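Local coordinates for protein NH(3)-dependent NAD(+) synthetase (Francisella tularensis subsp. holarctica LVS, PDB 3FIU) that belongs to the NAD synthase family of the HUP clan and holds adenosine monophosphate, pyrophosphate and metal ions beside a parallel beta sheet, at residues G35-G39 with I40-V44; N66-Q69 with D70-A74; A194-W197 with Q198-D202. All coordinates share one frame; numbering follows the deposited sequence.

Contact 1 of 3, residues G35-G39 with I40-V44; sequences GLSGG and IDSAV. With MG (magnesium ion), chain E; POP (pyrophosphate 2-), chain H; AMP (adenosine monophosphate), chain G.
The run S37-G38-G39-I40-D41-S42 is the PP-loop signature of this nucleotide-binding family, and it illustrates how a loop after a strand and the first turn of a helix can fold round an anion. G39 is the N-cap, its O accepting from A43 N at 3.2 Å. Before it, S37 OG accepts from G39 N at 3.0 Å, an ST turn that bends the loop back over the helix end. The same hydroxyl donates to pyrophosphate O3, 2.5 Å from S37 OG. S42 answers from the helix side: both its backbone N (2.8 Å) and its OG (2.7 Å) donate to pyrophosphate O1, so one oxygen is gripped twice by one residue. S42 OG can do this because it lies between its own N and carbonyl carbon (chi1 53°), facing the loop; there it also receives a weak bond from S37 N and a proton of a water that accepts from G38 N. D41 N adds a weak bond to the bridging oxygen, and D41 OD2 binds magnesium at 2.1 Å, with E147 as another ligand. D41 OD1 is held by K171 and N144, which should steady the carboxylate. Toward the ribose, G35 O lies 3.2 Å from S42 CB while accepting from O2' of adenosine monophosphate, and L36 CD2 lies 3.3 Å from S42 O. L36 continues onto helix 68-81, A43 and I40 meet helix 185-189, and I40, D41 and V44 pack on helix 171-180, with strand 31-35 leading in from the sheet.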
# COMPACT_ATOMS: atom_id res chain seq x y z
N GLY A 35 7.07 -11.34 -6.67
CA GLY A 35 5.96 -12.08 -7.28
C GLY A 35 6.24 -12.33 -8.77
O GLY A 35 6.53 -11.37 -9.52
N LEU A 36 6.19 -13.59 -9.18
CA LEU A 36 6.45 -13.95 -10.59
C LEU A 36 5.18 -14.30 -11.32
O LEU A 36 4.53 -15.31 -11.04
CB LEU A 36 7.43 -15.13 -10.69
CG LEU A 36 8.93 -14.99 -10.65
CD1 LEU A 36 9.49 -16.35 -11.06
CD2 LEU A 36 9.45 -13.94 -11.60
N SER A 37 4.82 -13.45 -12.29
CA SER A 37 3.58 -13.59 -13.03
C SER A 37 3.75 -14.44 -14.30
O SER A 37 2.77 -14.85 -14.88
CB SER A 37 3.11 -12.21 -13.45
OG SER A 37 4.10 -11.64 -14.30
N GLY A 38 4.98 -14.67 -14.72
CA GLY A 38 5.25 -15.34 -16.00
C GLY A 38 5.46 -14.28 -17.08
O GLY A 38 5.79 -14.62 -18.23
N GLY A 39 5.32 -13.01 -16.69
CA GLY A 39 5.63 -11.85 -17.59
C GLY A 39 7.10 -11.45 -17.56
O GLY A 39 7.88 -11.89 -16.72
N ILE A 40 7.48 -10.55 -18.48
CA ILE A 40 8.86 -10.11 -18.62
C ILE A 40 9.41 -9.22 -17.48
O ILE A 40 10.57 -9.34 -17.11
CB ILE A 40 9.04 -9.35 -19.97
CG1 ILE A 40 10.52 -9.12 -20.26
CG2 ILE A 40 8.29 -7.97 -19.95
CD1 ILE A 40 11.26 -10.38 -20.51
N ASP A 41 8.58 -8.33 -16.94
CA ASP A 41 9.06 -7.36 -15.91
C ASP A 41 9.50 -8.12 -14.68
O ASP A 41 10.60 -7.91 -14.16
CB ASP A 41 7.98 -6.34 -15.49
CG ASP A 41 7.50 -5.45 -16.62
OD1 ASP A 41 8.29 -5.15 -17.55
OD2 ASP A 41 6.30 -5.04 -16.55
N SER A 42 8.65 -9.03 -14.20
CA SER A 42 9.00 -9.79 -12.99
C SER A 42 10.09 -10.81 -13.29
O SER A 42 10.94 -11.06 -12.43
CB SER A 42 7.78 -10.46 -12.35
OG SER A 42 7.07 -11.25 -13.31
N ALA A 43 10.11 -11.35 -14.51
CA ALA A 43 11.19 -12.26 -14.90
C ALA A 43 12.57 -11.57 -14.81
O ALA A 43 13.55 -12.10 -14.23
CB ALA A 43 10.94 -12.84 -16.29
N VAL A 44 12.67 -10.38 -15.41
CA VAL A 44 13.92 -9.61 -15.41
C VAL A 44 14.31 -9.23 -13.98
O VAL A 44 15.46 -9.42 -13.56
CB VAL A 44 13.81 -8.36 -16.35
CG1 VAL A 44 15.01 -7.39 -16.17
CG2 VAL A 44 13.69 -8.80 -17.85
MG MG E . 4.46 -5.49 -15.63
P1 POP H . 4.93 -8.74 -15.63
O1 POP H . 6.11 -9.56 -15.17
O2 POP H . 4.86 -7.42 -14.90
O3 POP H . 3.59 -9.45 -15.49
O POP H . 5.17 -8.36 -17.19
P2 POP H . 4.11 -7.53 -18.06
O4 POP H . 3.94 -6.14 -17.47
O5 POP H . 4.82 -7.45 -19.38
O6 POP H . 2.78 -8.24 -18.22
P AMP G . 1.42 -6.65 -14.53
O1P AMP G . 2.38 -5.53 -14.86
O2P AMP G . 0.08 -6.13 -14.00
O3P AMP G . 1.26 -7.76 -15.51
O5' AMP G . 2.00 -7.35 -13.18
C5' AMP G . 2.53 -6.51 -12.13
C4' AMP G . 3.28 -7.40 -11.15
O4' AMP G . 2.37 -8.11 -10.30
C3' AMP G . 4.08 -8.51 -11.82
O3' AMP G . 5.31 -7.96 -12.28
C2' AMP G . 4.27 -9.49 -10.67
O2' AMP G . 5.39 -9.11 -9.83
C1' AMP G . 2.95 -9.35 -9.90
N9 AMP G . 2.03 -10.43 -10.34
C8 AMP G . 1.02 -10.33 -11.24
N7 AMP G . 0.40 -11.52 -11.41
C5 AMP G . 1.04 -12.41 -10.62
C6 AMP G . 0.88 -13.84 -10.31
N6 AMP G . -0.07 -14.58 -10.93
N1 AMP G . 1.74 -14.35 -9.41
C2 AMP G . 2.71 -13.64 -8.80
N3 AMP G . 2.92 -12.31 -9.01
C4 AMP G . 2.10 -11.68 -9.90
O HOH W 1 7.62 -13.78 -14.51
O HOH W 2 5.25 -4.60 -13.72

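Contact 2 of 3, residues N66-Q69 with D70-A74; sequences NQHQ and DMQDA. With AMP (adenosine monophosphate), chain G.
Q67 stands at the N-cap position of helix 68-81, in the beta-alpha-beta unit it forms with strands 56-60 and 84-87, and its O accepts from D70 N at 2.9 Å, the donor lying above the carbonyl plane. The contact shows how one helical turn can be closely bonded on its inner side and more exposed on its outer one. On the inner side D73 OD1 forms a salt bridge to K190, which D70 OD1 shares, and takes a bond from N186, while M71 and A74 reach strand 56-60. On the outer side H68 and Q69 are exposed and Q72 partly so. The imidazole of H68, its CG anti to the backbone N (chi1 -174°), projects outward from the helix, and M71 CE comes obliquely to within 3.4 Å of H68 CE1. Q72 CG lies over one face of that ring, 3.9 Å from the H68 centroid, but Q72 was modelled in two conformers, so this CH-pi contact is tentative. Q69, bent at chi2 (52°), curls over the next turn: its NE2 donates to D73 OD2 at 2.7 Å, with the acceptor in the Q69 amide plane but the nitrogen above the plane of the D73 carboxylate.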
# COMPACT_ATOMS: atom_id res chain seq x y z
N ASN A 66 -6.16 -16.31 -14.00
CA ASN A 66 -4.83 -16.44 -14.62
C ASN A 66 -4.73 -17.66 -15.53
O ASN A 66 -5.41 -18.67 -15.33
CB ASN A 66 -3.72 -16.50 -13.56
CG ASN A 66 -3.47 -15.16 -12.88
OD1 ASN A 66 -2.91 -14.24 -13.46
ND2 ASN A 66 -3.88 -15.05 -11.65
N GLN A 67 -3.87 -17.54 -16.53
CA GLN A 67 -3.67 -18.60 -17.50
C GLN A 67 -2.62 -19.58 -17.01
O GLN A 67 -1.54 -19.19 -16.57
CB GLN A 67 -3.24 -18.03 -18.85
CG GLN A 67 -4.29 -17.19 -19.56
CD GLN A 67 -5.58 -17.95 -19.79
OE1 GLN A 67 -5.61 -18.93 -20.53
NE2 GLN A 67 -6.65 -17.50 -19.14
N HIS A 68 -2.92 -20.86 -17.12
CA HIS A 68 -2.00 -21.87 -16.66
C HIS A 68 -0.57 -21.73 -17.26
O HIS A 68 0.44 -22.02 -16.60
CB HIS A 68 -2.61 -23.26 -16.89
CG HIS A 68 -1.79 -24.37 -16.32
ND1 HIS A 68 -1.64 -24.57 -14.96
CD2 HIS A 68 -1.06 -25.34 -16.93
CE1 HIS A 68 -0.86 -25.62 -14.76
NE2 HIS A 68 -0.49 -26.10 -15.94
N GLN A 69 -0.49 -21.24 -18.50
CA GLN A 69 0.82 -21.10 -19.16
C GLN A 69 1.71 -20.10 -18.45
O GLN A 69 2.93 -20.22 -18.46
CB GLN A 69 0.65 -20.66 -20.62
CG GLN A 69 1.96 -20.71 -21.41
CD GLN A 69 2.63 -22.05 -21.30
OE1 GLN A 69 2.01 -23.09 -21.52
NE2 GLN A 69 3.91 -22.05 -20.94
N ASP A 70 1.08 -19.10 -17.83
CA ASP A 70 1.83 -18.05 -17.17
C ASP A 70 2.46 -18.57 -15.86
O ASP A 70 3.58 -18.20 -15.54
CB ASP A 70 0.95 -16.82 -16.95
CG ASP A 70 0.59 -16.13 -18.27
OD1 ASP A 70 1.33 -16.27 -19.29
OD2 ASP A 70 -0.43 -15.44 -18.28
N MET A 71 1.73 -19.42 -15.13
CA MET A 71 2.29 -20.11 -13.99
C MET A 71 3.43 -21.02 -14.45
O MET A 71 4.48 -21.06 -13.79
CB MET A 71 1.25 -20.94 -13.25
CG MET A 71 1.78 -21.61 -11.99
SD MET A 71 0.64 -22.86 -11.35
CE MET A 71 1.09 -24.17 -12.45
N GLN A 72 3.23 -21.74 -15.55
CA GLN A 72 4.26 -22.68 -16.05
C GLN A 72 5.55 -21.97 -16.46
O GLN A 72 6.65 -22.45 -16.17
CB GLN A 72 3.72 -23.59 -17.19
CG GLN A 72 2.51 -24.41 -16.72
CD GLN A 72 1.91 -25.30 -17.79
OE1 GLN A 72 1.73 -26.50 -17.56
NE2 GLN A 72 1.54 -24.72 -18.94
N ASP A 73 5.40 -20.82 -17.12
CA ASP A 73 6.57 -20.02 -17.52
C ASP A 73 7.33 -19.48 -16.31
O ASP A 73 8.56 -19.46 -16.30
CB ASP A 73 6.15 -18.86 -18.42
CG ASP A 73 5.76 -19.31 -19.83
OD1 ASP A 73 5.16 -18.47 -20.56
OD2 ASP A 73 6.02 -20.48 -20.19
N ALA A 74 6.59 -19.01 -15.31
CA ALA A 74 7.23 -18.56 -14.06
C ALA A 74 8.02 -19.71 -13.40
O ALA A 74 9.14 -19.54 -12.92
CB ALA A 74 6.18 -18.01 -13.10
P AMP G . 1.42 -6.65 -14.53
O1P AMP G . 2.38 -5.53 -14.86
O2P AMP G . 0.08 -6.13 -14.00
O3P AMP G . 1.26 -7.76 -15.51
O5' AMP G . 2.00 -7.35 -13.18
C5' AMP G . 2.53 -6.51 -12.13
C4' AMP G . 3.28 -7.40 -11.15
O4' AMP G . 2.37 -8.11 -10.30
C3' AMP G . 4.08 -8.51 -11.82
O3' AMP G . 5.31 -7.96 -12.28
C2' AMP G . 4.27 -9.49 -10.67
O2' AMP G . 5.39 -9.11 -9.83
C1' AMP G . 2.95 -9.35 -9.90
N9 AMP G . 2.03 -10.43 -10.34
C8 AMP G . 1.02 -10.33 -11.24
N7 AMP G . 0.40 -11.52 -11.41
C5 AMP G . 1.04 -12.41 -10.62
C6 AMP G . 0.88 -13.84 -10.31
N6 AMP G . -0.07 -14.58 -10.93
N1 AMP G . 1.74 -14.35 -9.41
C2 AMP G . 2.71 -13.64 -8.80
N3 AMP G . 2.92 -12.31 -9.01
C4 AMP G . 2.10 -11.68 -9.90
O HOH W 3 -1.25 -19.15 -13.65
O HOH W 4 -2.45 -14.95 -16.47

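Contact 3 of 3, residues A194-W197 with Q198-D202; sequences AGLW and QGQTD. With NA (sodium ion), chain I; AMP (adenosine monophosphate), chain G.
From W197 to Q200 the chain makes a type II beta turn, closed by Q200 N donating to W197 O at 3.0 Å, with G199 taking the positive phi (87°) of the turn's third place; the two arms run back roughly antiparallel. The example illustrates how one long side chain can tie such a loop together from within. Q200, with CG anti to its backbone N (chi1 176°) and an extended chain beyond, reaches across to the first arm, where its OE1 accepts from L196 N at 2.9 Å. The approach is fairly straight (160°), yet the donor stands above the amide carbonyl plane. L196 CB and A194 CB come alongside the same oxygen, at 3.5 and 3.6 Å from Q200 OE1. The other amide atom, Q200 NE2, bonds E205, which probably fixes which way round the amide sits. W197 lays its indole over the stem of this glutamine: Q200 CB is 3.5 Å from the centroid of the five-membered ring, a CH-pi contact over the face, and Q198 O lies at the edge near the ring plane. Away from the turn, one water accepts from A194 N and donates to D202 OD1. D202 grips sodium through both carboxylate oxygens, OD2 at 2.4 Å and OD1 at 2.9 Å; the ion also meets O3P of adenosine monophosphate, and D202 OD2 is bonded by Y210. The loop follows helix 185-189, leans on Y152 through A194 and Q200, and passes at D202 into helix 202-206, where T201 OG1 caps D204 N.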
# COMPACT_ATOMS: atom_id res chain seq x y z
N ALA A 194 -1.87 -8.04 -17.90
CA ALA A 194 -2.11 -8.06 -16.45
C ALA A 194 -2.71 -9.42 -16.01
O ALA A 194 -2.90 -9.64 -14.82
CB ALA A 194 -3.05 -6.87 -16.02
N GLY A 195 -3.02 -10.29 -16.98
CA GLY A 195 -3.52 -11.66 -16.72
C GLY A 195 -4.95 -11.82 -16.18
O GLY A 195 -5.29 -12.88 -15.64
N LEU A 196 -5.78 -10.79 -16.34
CA LEU A 196 -7.15 -10.81 -15.81
C LEU A 196 -8.12 -11.68 -16.59
O LEU A 196 -9.14 -12.12 -16.05
CB LEU A 196 -7.72 -9.40 -15.70
CG LEU A 196 -7.73 -8.69 -14.35
CD1 LEU A 196 -8.40 -7.34 -14.50
CD2 LEU A 196 -8.45 -9.53 -13.29
N TRP A 197 -7.83 -11.90 -17.88
CA TRP A 197 -8.59 -12.86 -18.69
C TRP A 197 -7.78 -13.30 -19.90
O TRP A 197 -6.81 -12.63 -20.30
CB TRP A 197 -9.97 -12.29 -19.12
CG TRP A 197 -9.87 -11.15 -20.08
CD1 TRP A 197 -9.69 -11.23 -21.43
CD2 TRP A 197 -9.92 -9.75 -19.75
NE1 TRP A 197 -9.63 -9.95 -21.97
CE2 TRP A 197 -9.78 -9.04 -20.97
CE3 TRP A 197 -10.09 -9.04 -18.56
CZ2 TRP A 197 -9.79 -7.64 -21.02
CZ3 TRP A 197 -10.11 -7.66 -18.61
CH2 TRP A 197 -9.95 -6.97 -19.84
N GLN A 198 -8.19 -14.43 -20.48
CA GLN A 198 -7.49 -15.01 -21.60
C GLN A 198 -7.49 -14.07 -22.80
O GLN A 198 -8.55 -13.60 -23.24
CB GLN A 198 -8.11 -16.36 -21.99
CG GLN A 198 -7.19 -17.20 -22.85
CD GLN A 198 -7.90 -18.33 -23.54
OE1 GLN A 198 -8.78 -18.11 -24.37
NE2 GLN A 198 -7.52 -19.57 -23.21
N GLY A 199 -6.30 -13.78 -23.30
CA GLY A 199 -6.18 -12.85 -24.42
C GLY A 199 -6.08 -11.38 -24.04
O GLY A 199 -5.93 -10.54 -24.93
N GLN A 200 -6.16 -11.05 -22.75
CA GLN A 200 -5.99 -9.64 -22.36
C GLN A 200 -4.56 -9.18 -22.66
O GLN A 200 -3.61 -9.89 -22.38
CB GLN A 200 -6.33 -9.41 -20.87
CG GLN A 200 -6.06 -7.98 -20.40
CD GLN A 200 -6.05 -7.80 -18.86
OE1 GLN A 200 -5.39 -8.55 -18.12
NE2 GLN A 200 -6.74 -6.77 -18.40
N THR A 201 -4.41 -8.00 -23.27
CA THR A 201 -3.06 -7.47 -23.49
C THR A 201 -2.98 -6.02 -23.03
O THR A 201 -3.94 -5.25 -23.17
CB THR A 201 -2.59 -7.55 -24.98
OG1 THR A 201 -3.37 -6.63 -25.77
CG2 THR A 201 -2.72 -8.97 -25.55
N ASP A 202 -1.83 -5.65 -22.49
CA ASP A 202 -1.63 -4.28 -22.03
C ASP A 202 -1.90 -3.25 -23.15
O ASP A 202 -2.50 -2.21 -22.91
CB ASP A 202 -0.19 -4.09 -21.58
CG ASP A 202 0.14 -4.84 -20.29
OD1 ASP A 202 -0.72 -5.59 -19.75
OD2 ASP A 202 1.28 -4.68 -19.83
NA NA I . 1.31 -5.80 -17.66
P AMP G . 1.42 -6.65 -14.53
O1P AMP G . 2.38 -5.53 -14.86
O2P AMP G . 0.08 -6.13 -14.00
O3P AMP G . 1.26 -7.76 -15.51
O5' AMP G . 2.00 -7.35 -13.18
C5' AMP G . 2.53 -6.51 -12.13
C4' AMP G . 3.28 -7.40 -11.15
O4' AMP G . 2.37 -8.11 -10.30
C3' AMP G . 4.08 -8.51 -11.82
O3' AMP G . 5.31 -7.96 -12.28
C2' AMP G . 4.27 -9.49 -10.67
O2' AMP G . 5.39 -9.11 -9.83
C1' AMP G . 2.95 -9.35 -9.90
N9 AMP G . 2.03 -10.43 -10.34
C8 AMP G . 1.02 -10.33 -11.24
N7 AMP G . 0.40 -11.52 -11.41
C5 AMP G . 1.04 -12.41 -10.62
C6 AMP G . 0.88 -13.84 -10.31
N6 AMP G . -0.07 -14.58 -10.93
N1 AMP G . 1.74 -14.35 -9.41
C2 AMP G . 2.71 -13.64 -8.80
N3 AMP G . 2.92 -12.31 -9.01
C4 AMP G . 2.10 -11.68 -9.90
O HOH W 5 -3.28 -6.20 -19.59
O HOH W 6 0.95 -3.27 -16.67

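The three contacts follow one another along the chain without interleaving, and together they show how pieces distant in sequence come to line one ligand pocket. Contacts 1 and 2 belong to consecutive strand-to-helix connections of the parallel sheet, after strands 31-35 and 56-60; their centres are 11 Å apart and they pack directly, S37 O against D70 CB at 3.4 Å. Contact 3, in the loop between helices 185-189 and 202-206, touches contact 2 where Q198 meets Q67, their centres 12 Å apart. It stays about 6 Å from contact 1 at the nearest atoms, but all three border adenosine monophosphate, and D202 and D41 meet the same group of ligands and metal ions.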